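Alpha,alpha-trehalose-phosphate synthase (UDP-forming) (Burkholderia multivorans, PDB 5UOF) is a glycosyltransferase of family 20, built from two Rossmann-like domains in the GT-B arrangement and present here as a dimer. Local coordinates at residues A[97-102]-A[164-169]; A[247-252]-A[352-357]; A[284-289]-A[417-422]. All coordinates share one frame; numbering follows the deposited sequence. Where two conformers were deposited one is given.

Contact 1 (A[97-102]-A[164-169]); sequences VFHYRG and HIPFPS. With EDO (1,2-ethanediol), chain H.
The ring of F98 meets P168 face-on: P168 CD lies 3.7 Å from the ring centroid, 16° off its normal, a CH-pi contact displaced toward the rim at CG and CD1. The same methylene covers one face of the F167 ring, which meets F98 obliquely with F98 CE2 3.7 Å from F167 CD1. I165 crosses F98 at about a right angle and sets its CD1 3.7 Å from F98 CD2. Against that ring carbon also lies P166 O, at 3.2 Å, a carbonyl oxygen buried with no hydrogen-bond partner. P166 CD sits over the H99 imidazole, 3.9 Å from its centroid, while H99 ND1 bonds W95 O.

Helix 89-98 ends here in a Schellman motif, with Y100 at positive phi as its C' residue, facing the loop that leads from strand 159-162 into helix 170-173. Y100 CG lies anti to its carbonyl carbon (chi1 -77°), and CE1 and CZ of the ring run past P168 CA and CB. At the tip, Y100 OH accepts a hydrogen bond from S169 N at 3.1 Å, fairly straight at 162°. A water at the ring edge, in its plane, donates to Y100 OH at 2.9 Å and to F167 O at 2.7 Å. The same hydroxyl also bonds D171 of the second subunit, so the polar edge reaches the dimer interface.

Contact 2 (A[247-252]-A[352-357]); sequences VQYGAR and RNLLMA
Y249, just past the end of helix 239-248, lays its ring flat over N353 on helix 352-361. N353 CB stands 3.4 Å from the centroid of the Y249 ring and only 1° off the normal, a centred CH-pi contact in which CB is almost equally far from all six ring carbons. N353 CG is anti to its carbonyl carbon (chi1 -74°), and the amide stands on edge, its plane 90° from the ring; N353 ND2 comes 3.6 Å from Y249 CE1, outside the rim on the same side as CB. Across the ring from CE1, Y249 CD2 lies 3.6 Å from L354 N, again on the side of N353. One turn along the helix, A357 CB packs 4.0 Å from Y249 CB. The phenol oxygen bonds E351, the residue just before helix 352-361, which helps fix the ring's lie across the start of that helix.

A type I beta turn then carries the chain from Y249 to R252, closed by R252 N to Y249 O at 3.3 Å. It brings R252 back over the face of the Y249 ring opposite N353. The arginine bends at chi2, and its CZ lies 3.6 Å above the ring plane, offset toward the rim. Its contact through CB with L354 CD1 is doubtful, since the leucine has two conformers; L354 also packs on P254 and V255 of helix 253-262, for which R252 is the N-cap residue. The tyrosine is thus sandwiched between a methylene and a guanidinium, joined to the helix by dispersion and CH-pi contacts, and the arginine's positive charge probably polarises the electron-rich ring between them.

Contact 3 (A[284-289]-A[417-422]); sequences FQAFER and SQMADA
The guanidinium of R289 meets S417 at its edge: S417 CB lies in the guanidinium plane and S417 OG slightly out of it. R289 NH1 donates to S417 OG at 2.8 Å, with an N-H...O angle of 148°, a short but somewhat bent bond. The arginine reaches it by running out from its helix with CG anti to the backbone N, past A420 CB, and then bending at chi3 (-65°), which places NE. R289 CD lies alongside the same serine, 3.4 Å from S417 OG, so methylene and NH1 both lie against the hydroxyl oxygen. S417 also packs on R109 of the second subunit, which forms a salt bridge with D421 one turn further on; the edge of the contact therefore lies close to the dimer interface.

Inward from this polar edge, helices 284-289 and 417-422 cross at -62°, their axes approaching to 7.9 Å. Alanines face each other at the crossing, with A286 CA and A420 CA 4.8 Å apart. Helix 280-293 forms the beta-alpha-beta crossover between the neighbouring strands 266-271 and 301-306 of the parallel sheet in the C-terminal Rossmann-like domain, whereas helix 416-428 follows one of its two outermost strands, 409-411. Both A286 and M419 touch Y366 on the intervening strand 364-367.

The two small side chains let the backbones come close. A420 CB rests 3.4 Å from A286 O, directly against the backbone of the partner helix, and also touches R289 CB at 3.9 Å. A286 CB in turn packs on M419 CB at 3.6 Å. The methionine chain, bent at chi2 and chi3, brings its terminal methyl back to the same alanine, with M419 CE 4.0 Å from A286 CB.

In the fold
From the N terminus, contact 1 closes first: the end of helix 89-98 meets the loop after strand 159-162, bringing together two parts of the N-terminal Rossmann-like domain. It is complete before the other two open. Contact 2 starts after strand 226-232, the last of the first sheet along the chain, and joins the end of helix 239-248 to helix 352-361. Contact 3 joins helix 280-293 to helix 416-428 beside the parallel sheet. Residues 352-357 close contact 2 before residues 417-422 close contact 3, so these loops cross. Contacts 1 and 2 lie on opposite sides of the chain's centre, their own centres 34 Å apart. Contacts 1 and 3 both touch the second subunit.

Contact 1 (A[97-102]-A[164-169])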
loop_
_atom_site.group_PDB
_atom_site.type_symbol
_atom_site.label_atom_id
_atom_site.label_comp_id
_atom_site.label_asym_id
_atom_site.label_seq_id
_atom_site.Cartn_x
_atom_site.Cartn_y
_atom_site.Cartn_z
ATOM N N VAL A 97 0.083 8.072 3.403
ATOM C CA VAL A 97 -0.221 6.667 3.660
ATOM C C VAL A 97 -1.663 6.355 3.282
ATOM O O VAL A 97 -1.947 5.316 2.674
ATOM C CB VAL A 97 0.061 6.295 5.126
ATOM C CG1 VAL A 97 -0.484 4.883 5.404
ATOM C CG2 VAL A 97 1.569 6.351 5.411
ATOM N N PHE A 98 -2.598 7.251 3.621
ATOM C CA PHE A 98 -3.997 6.996 3.287
ATOM C C PHE A 98 -4.238 7.030 1.782
ATOM O O PHE A 98 -5.244 6.480 1.317
ATOM C CB PHE A 98 -4.918 8.010 3.968
ATOM C CG PHE A 98 -5.153 7.760 5.445
ATOM C CD1 PHE A 98 -4.150 7.257 6.269
ATOM C CD2 PHE A 98 -6.379 8.077 6.013
ATOM C CE1 PHE A 98 -4.376 7.071 7.642
ATOM C CE2 PHE A 98 -6.620 7.880 7.365
ATOM C CZ PHE A 98 -5.609 7.382 8.188
ATOM N N HIS A 99 -3.354 7.669 1.009
ATOM C CA HIS A 99 -3.437 7.597 -0.450
ATOM C C HIS A 99 -2.521 6.525 -1.013
ATOM O O HIS A 99 -2.165 6.572 -2.203
ATOM C CB HIS A 99 -3.154 8.963 -1.074
ATOM C CG HIS A 99 -4.247 9.957 -0.826
ATOM N ND1 HIS A 99 -4.360 10.658 0.356
ATOM C CD2 HIS A 99 -5.313 10.325 -1.583
ATOM C CE1 HIS A 99 -5.435 11.428 0.311
ATOM N NE2 HIS A 99 -6.027 11.247 -0.858
ATOM N N TYR A 100 -2.145 5.553 -0.180
ATOM C CA TYR A 100 -1.404 4.367 -0.614
ATOM C C TYR A 100 -0.017 4.729 -1.142
ATOM O O TYR A 100 0.540 4.052 -2.012
ATOM C CB TYR A 100 -2.207 3.560 -1.642
ATOM C CG TYR A 100 -3.309 2.758 -0.986
ATOM C CD1 TYR A 100 -4.482 3.363 -0.569
ATOM C CD2 TYR A 100 -3.163 1.397 -0.754
ATOM C CE1 TYR A 100 -5.486 2.631 0.053
ATOM C CE2 TYR A 100 -4.150 0.667 -0.136
ATOM C CZ TYR A 100 -5.314 1.279 0.264
ATOM O OH TYR A 100 -6.300 0.541 0.875
ATOM N N ARG A 101 0.567 5.791 -0.588
ATOM C CA ARG A 101 1.947 6.149 -0.890
ATOM C C ARG A 101 2.804 6.100 0.372
ATOM O O ARG A 101 3.319 7.128 0.822
ATOM C CB ARG A 101 2.012 7.529 -1.551
ATOM C CG ARG A 101 1.397 7.612 -2.959
ATOM C CD ARG A 101 2.144 6.739 -3.979
ATOM N NE ARG A 101 3.576 7.029 -4.083
ATOM C CZ ARG A 101 4.119 7.837 -4.995
ATOM N NH1 ARG A 101 3.357 8.465 -5.880
ATOM N NH2 ARG A 101 5.434 8.019 -5.020
ATOM N N GLY A 102 2.980 4.906 0.942
ATOM C CA GLY A 102 3.862 4.759 2.089
ATOM C C GLY A 102 5.277 5.242 1.835
ATOM O O GLY A 102 5.966 5.665 2.767
ATOM N N HIS A 164 -12.892 12.426 4.324
ATOM C CA HIS A 164 -13.066 12.737 2.910
ATOM C C HIS A 164 -12.069 12.015 2.009
ATOM O O HIS A 164 -12.320 11.887 0.805
ATOM C CB HIS A 164 -12.954 14.243 2.683
ATOM C CG HIS A 164 -14.049 15.029 3.331
ATOM N ND1 HIS A 164 -14.980 15.739 2.601
ATOM C CD2 HIS A 164 -14.373 15.203 4.632
ATOM C CE1 HIS A 164 -15.829 16.321 3.431
ATOM N NE2 HIS A 164 -15.477 16.022 4.669
ATOM N N ILE A 165 -10.961 11.533 2.562
ATOM C CA ILE A 165 -9.924 10.835 1.802
ATOM C C ILE A 165 -10.110 9.333 2.014
ATOM O O ILE A 165 -10.961 8.932 2.820
ATOM C CB ILE A 165 -8.528 11.324 2.232
ATOM C CG1 ILE A 165 -8.259 10.984 3.698
ATOM C CG2 ILE A 165 -8.412 12.831 2.012
ATOM C CD1 ILE A 165 -6.809 11.189 4.081
ATOM N N PRO A 166 -9.387 8.469 1.298
ATOM C CA PRO A 166 -9.540 7.023 1.514
ATOM C C PRO A 166 -9.139 6.618 2.922
ATOM O O PRO A 166 -8.402 7.322 3.610
ATOM C CB PRO A 166 -8.584 6.404 0.480
ATOM C CG PRO A 166 -8.386 7.499 -0.569
ATOM C CD PRO A 166 -8.370 8.760 0.273
ATOM N N PHE A 167 -9.655 5.470 3.362
ATOM C CA PHE A 167 -9.105 4.844 4.562
ATOM C C PHE A 167 -8.406 3.562 4.145
ATOM O O PHE A 167 -9.054 2.661 3.591
ATOM C CB PHE A 167 -10.169 4.556 5.620
ATOM C CG PHE A 167 -9.582 4.239 6.959
ATOM C CD1 PHE A 167 -9.156 5.262 7.784
ATOM C CD2 PHE A 167 -9.412 2.922 7.374
ATOM C CE1 PHE A 167 -8.575 4.979 9.024
ATOM C CE2 PHE A 167 -8.843 2.639 8.617
ATOM C CZ PHE A 167 -8.436 3.671 9.440
ATOM N N PRO A 168 -7.097 3.456 4.365
ATOM C CA PRO A 168 -6.349 2.312 3.844
ATOM C C PRO A 168 -6.619 1.030 4.617
ATOM O O PRO A 168 -6.975 1.042 5.797
ATOM C CB PRO A 168 -4.891 2.753 3.995
ATOM C CG PRO A 168 -4.910 3.640 5.218
ATOM C CD PRO A 168 -6.256 4.346 5.189
ATOM N N SER A 169 -6.437 -0.095 3.915
ATOM C CA SER A 169 -6.536 -1.406 4.543
ATOM C C SER A 169 -5.476 -1.553 5.646
ATOM O O SER A 169 -4.482 -0.824 5.665
ATOM C CB SER A 169 -6.373 -2.495 3.486
ATOM O OG SER A 169 -5.136 -2.346 2.822
HETATM C C1 EDO H . 0.765 0.671 -0.738
HETATM O O1 EDO H . 1.630 -0.050 -1.618
HETATM C C2 EDO H . 1.599 1.250 0.397
HETATM O O2 EDO H . 2.452 2.282 -0.113
HETATM O O HOH W 1 -9.030 1.304 1.228
#

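Contact 2 (A[247-252]-A[352-357])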
loop_
_atom_site.group_PDB
_atom_site.type_symbol
_atom_site.label_atom_id
_atom_site.label_comp_id
_atom_site.label_asym_id
_atom_site.label_seq_id
_atom_site.Cartn_x
_atom_site.Cartn_y
_atom_site.Cartn_z
ATOM N N VAL A 247 -24.598 25.558 -19.017
ATOM C CA VAL A 247 -25.293 26.202 -20.133
ATOM C C VAL A 247 -25.281 27.714 -19.967
ATOM O O VAL A 247 -25.078 28.461 -20.931
ATOM C CB VAL A 247 -26.733 25.666 -20.239
ATOM C CG1 VAL A 247 -27.589 26.545 -21.185
ATOM C CG2 VAL A 247 -26.704 24.211 -20.701
ATOM N N GLN A 248 -25.493 28.184 -18.738
ATOM C CA GLN A 248 -25.552 29.619 -18.464
ATOM C C GLN A 248 -24.243 30.312 -18.809
ATOM O O GLN A 248 -24.236 31.489 -19.202
ATOM C CB GLN A 248 -25.890 29.862 -16.994
ATOM C CG GLN A 248 -27.365 29.712 -16.640
ATOM C CD GLN A 248 -27.614 29.759 -15.139
ATOM O OE1 GLN A 248 -26.674 29.828 -14.340
ATOM N NE2 GLN A 248 -28.881 29.712 -14.750
ATOM N N TYR A 249 -23.126 29.602 -18.672
ATOM C CA TYR A 249 -21.803 30.120 -18.994
ATOM C C TYR A 249 -21.356 29.772 -20.408
ATOM O O TYR A 249 -20.196 30.007 -20.756
ATOM C CB TYR A 249 -20.778 29.595 -17.989
ATOM C CG TYR A 249 -20.646 30.487 -16.783
ATOM C CD1 TYR A 249 -21.764 30.860 -16.051
ATOM C CD2 TYR A 249 -19.411 30.979 -16.396
ATOM C CE1 TYR A 249 -21.651 31.695 -14.948
ATOM C CE2 TYR A 249 -19.287 31.814 -15.297
ATOM C CZ TYR A 249 -20.408 32.169 -14.581
ATOM O OH TYR A 249 -20.286 32.996 -13.485
ATOM N N GLY A 250 -22.246 29.224 -21.239
ATOM C CA GLY A 250 -21.831 28.764 -22.552
ATOM C C GLY A 250 -21.425 29.864 -23.512
ATOM O O GLY A 250 -20.770 29.578 -24.520
ATOM N N ALA A 251 -21.794 31.111 -23.226
ATOM C CA ALA A 251 -21.488 32.225 -24.110
ATOM C C ALA A 251 -20.359 33.105 -23.589
ATOM O O ALA A 251 -20.040 34.114 -24.225
ATOM C CB ALA A 251 -22.743 33.074 -24.341
ATOM N N ARG A 252 -19.764 32.762 -22.447
ATOM C CA ARG A 252 -18.696 33.577 -21.878
ATOM C C ARG A 252 -17.488 33.610 -22.806
ATOM O O ARG A 252 -17.182 32.632 -23.488
ATOM C CB ARG A 252 -18.283 33.025 -20.514
ATOM C CG ARG A 252 -19.353 33.189 -19.462
ATOM C CD ARG A 252 -19.707 34.647 -19.275
ATOM N NE ARG A 252 -20.619 34.804 -18.153
ATOM C CZ ARG A 252 -20.226 35.007 -16.901
ATOM N NH1 ARG A 252 -18.932 35.093 -16.610
ATOM N NH2 ARG A 252 -21.131 35.124 -15.943
ATOM N N ARG A 352 -15.588 28.372 -11.309
ATOM C CA ARG A 352 -16.158 27.032 -11.317
ATOM C C ARG A 352 -17.125 26.845 -12.474
ATOM O O ARG A 352 -17.089 25.818 -13.157
ATOM C CB ARG A 352 -16.856 26.765 -9.988
ATOM C CG ARG A 352 -17.635 25.470 -9.935
ATOM C CD ARG A 352 -18.251 25.320 -8.555
ATOM N NE ARG A 352 -19.181 24.203 -8.482
ATOM C CZ ARG A 352 -18.816 22.943 -8.274
ATOM N NH1 ARG A 352 -17.530 22.642 -8.122
ATOM N NH2 ARG A 352 -19.737 21.990 -8.215
ATOM N N ASN A 353 -17.995 27.824 -12.718
ATOM C CA ASN A 353 -18.995 27.640 -13.766
ATOM C C ASN A 353 -18.367 27.652 -15.151
ATOM O O ASN A 353 -18.908 27.036 -16.079
ATOM C CB ASN A 353 -20.080 28.703 -13.654
ATOM C CG ASN A 353 -21.016 28.442 -12.503
ATOM O OD1 ASN A 353 -20.858 27.459 -11.775
ATOM N ND2 ASN A 353 -21.998 29.315 -12.327
ATOM N N LEU A 354 -17.240 28.352 -15.311
ATOM C CA LEU A 354 -16.486 28.265 -16.557
ATOM C C LEU A 354 -15.968 26.850 -16.789
ATOM O O LEU A 354 -16.050 26.326 -17.907
ATOM C CB LEU A 354 -15.331 29.269 -16.531
ATOM C CG LEU A 354 -14.739 29.739 -17.857
ATOM C CD1 LEU A 354 -15.786 30.487 -18.674
ATOM C CD2 LEU A 354 -13.517 30.610 -17.616
ATOM N N LEU A 355 -15.417 26.215 -15.743
ATOM C CA LEU A 355 -14.963 24.835 -15.879
ATOM C C LEU A 355 -16.102 23.931 -16.326
ATOM O O LEU A 355 -15.899 23.031 -17.151
ATOM C CB LEU A 355 -14.377 24.315 -14.562
ATOM C CG LEU A 355 -13.081 24.935 -14.039
ATOM C CD1 LEU A 355 -12.648 24.217 -12.767
ATOM C CD2 LEU A 355 -11.981 24.878 -15.091
ATOM N N MET A 356 -17.304 24.142 -15.781
ATOM C CA MET A 356 -18.431 23.314 -16.199
ATOM C C MET A 356 -18.730 23.520 -17.680
ATOM O O MET A 356 -18.999 22.554 -18.409
ATOM C CB MET A 356 -19.673 23.609 -15.349
ATOM C CG MET A 356 -19.450 23.517 -13.816
ATOM S SD MET A 356 -18.743 21.932 -13.298
ATOM C CE MET A 356 -18.254 22.305 -11.619
ATOM N N ALA A 357 -18.666 24.774 -18.148
ATOM C CA ALA A 357 -18.846 25.035 -19.575
ATOM C C ALA A 357 -17.743 24.380 -20.406
ATOM O O ALA A 357 -18.010 23.884 -21.509
ATOM C CB ALA A 357 -18.909 26.544 -19.835
#

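Contact 3 (A[284-289]-A[417-422])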
loop_
_atom_site.group_PDB
_atom_site.type_symbol
_atom_site.label_atom_id
_atom_site.label_comp_id
_atom_site.label_asym_id
_atom_site.label_seq_id
_atom_site.Cartn_x
_atom_site.Cartn_y
_atom_site.Cartn_z
ATOM N N PHE A 284 -0.433 12.282 -18.789
ATOM C CA PHE A 284 0.131 12.832 -20.012
ATOM C C PHE A 284 0.689 11.727 -20.895
ATOM O O PHE A 284 0.523 11.763 -22.117
ATOM C CB PHE A 284 1.248 13.827 -19.706
ATOM C CG PHE A 284 0.783 15.151 -19.140
ATOM C CD1 PHE A 284 -0.529 15.347 -18.738
ATOM C CD2 PHE A 284 1.680 16.199 -19.041
ATOM C CE1 PHE A 284 -0.929 16.581 -18.217
ATOM C CE2 PHE A 284 1.288 17.434 -18.518
ATOM C CZ PHE A 284 -0.022 17.616 -18.117
ATOM N N GLN A 285 1.386 10.760 -20.294
ATOM C CA GLN A 285 2.066 9.752 -21.102
ATOM C C GLN A 285 1.074 8.839 -21.809
ATOM O O GLN A 285 1.368 8.328 -22.895
ATOM C CB GLN A 285 3.024 8.927 -20.233
ATOM C CG GLN A 285 4.237 9.734 -19.771
ATOM C CD GLN A 285 5.252 8.894 -19.018
ATOM O OE1 GLN A 285 4.999 7.733 -18.705
ATOM N NE2 GLN A 285 6.410 9.484 -18.721
ATOM N N ALA A 286 -0.081 8.588 -21.199
ATOM C CA ALA A 286 -1.078 7.777 -21.887
ATOM C C ALA A 286 -1.674 8.521 -23.073
ATOM O O ALA A 286 -2.002 7.900 -24.085
ATOM C CB ALA A 286 -2.170 7.345 -20.916
ATOM N N PHE A 287 -1.830 9.845 -22.965
ATOM C CA PHE A 287 -2.272 10.628 -24.116
ATOM C C PHE A 287 -1.229 10.578 -25.225
ATOM O O PHE A 287 -1.564 10.433 -26.408
ATOM C CB PHE A 287 -2.543 12.069 -23.677
ATOM C CG PHE A 287 -3.106 12.947 -24.761
ATOM C CD1 PHE A 287 -4.382 12.735 -25.251
ATOM C CD2 PHE A 287 -2.359 14.001 -25.277
ATOM C CE1 PHE A 287 -4.903 13.556 -26.258
ATOM C CE2 PHE A 287 -2.880 14.826 -26.266
ATOM C CZ PHE A 287 -4.142 14.597 -26.763
ATOM N N GLU A 288 0.047 10.694 -24.851
ATOM C CA GLU A 288 1.132 10.546 -25.812
ATOM C C GLU A 288 1.066 9.191 -26.505
ATOM O O GLU A 288 1.174 9.103 -27.730
ATOM C CB GLU A 288 2.472 10.702 -25.093
ATOM C CG GLU A 288 3.681 10.446 -25.974
ATOM C CD GLU A 288 4.967 10.293 -25.175
ATOM O OE1 GLU A 288 4.900 10.198 -23.923
ATOM O OE2 GLU A 288 6.045 10.268 -25.808
ATOM N N ARG A 289 0.878 8.126 -25.721
ATOM C CA ARG A 289 0.819 6.777 -26.270
ATOM C C ARG A 289 -0.355 6.634 -27.224
ATOM O O ARG A 289 -0.236 6.001 -28.272
ATOM C CB ARG A 289 0.722 5.760 -25.131
ATOM C CG ARG A 289 0.791 4.316 -25.566
ATOM C CD ARG A 289 1.106 3.392 -24.378
ATOM N NE ARG A 289 2.437 3.627 -23.817
ATOM C CZ ARG A 289 3.025 2.835 -22.921
ATOM N NH1 ARG A 289 2.401 1.753 -22.471
ATOM N NH2 ARG A 289 4.235 3.121 -22.468
ATOM N N SER A 417 -1.050 1.685 -21.389
ATOM C CA SER A 417 -1.665 1.250 -22.637
ATOM C C SER A 417 -3.173 1.103 -22.491
ATOM O O SER A 417 -3.920 1.438 -23.417
ATOM C CB SER A 417 -1.038 -0.051 -23.112
ATOM O OG SER A 417 0.285 0.197 -23.543
ATOM N N GLN A 418 -3.652 0.608 -21.345
ATOM C CA GLN A 418 -5.101 0.564 -21.161
ATOM C C GLN A 418 -5.684 1.970 -21.172
ATOM O O GLN A 418 -6.741 2.207 -21.767
ATOM C CB GLN A 418 -5.487 -0.157 -19.867
ATOM C CG GLN A 418 -7.015 -0.163 -19.664
ATOM C CD GLN A 418 -7.463 -0.628 -18.289
ATOM O OE1 GLN A 418 -6.758 -0.459 -17.303
ATOM N NE2 GLN A 418 -8.652 -1.221 -18.225
ATOM N N MET A 419 -5.005 2.922 -20.521
ATOM C CA MET A 419 -5.500 4.297 -20.531
ATOM C C MET A 419 -5.509 4.872 -21.936
ATOM O O MET A 419 -6.482 5.530 -22.335
ATOM C CB MET A 419 -4.663 5.173 -19.603
ATOM C CG MET A 419 -4.868 4.811 -18.144
ATOM S SD MET A 419 -5.033 6.300 -17.109
ATOM C CE MET A 419 -3.360 6.928 -17.159
ATOM N N ALA A 420 -4.443 4.640 -22.700
ATOM C CA ALA A 420 -4.416 5.109 -24.084
ATOM C C ALA A 420 -5.553 4.504 -24.900
ATOM O O ALA A 420 -6.215 5.212 -25.675
ATOM C CB ALA A 420 -3.069 4.789 -24.728
ATOM N N ASP A 421 -5.785 3.195 -24.753
ATOM C CA ASP A 421 -6.872 2.549 -25.483
ATOM C C ASP A 421 -8.222 3.135 -25.080
ATOM O O ASP A 421 -9.119 3.279 -25.918
ATOM C CB ASP A 421 -6.871 1.038 -25.230
ATOM C CG ASP A 421 -5.666 0.324 -25.836
ATOM O OD1 ASP A 421 -4.965 0.894 -26.707
ATOM O OD2 ASP A 421 -5.432 -0.834 -25.437
ATOM N N ALA A 422 -8.393 3.455 -23.793
ATOM C CA ALA A 422 -9.662 4.018 -23.331
ATOM C C ALA A 422 -9.886 5.416 -23.893
ATOM O O ALA A 422 -11.010 5.768 -24.268
ATOM C CB ALA A 422 -9.704 4.047 -21.804
#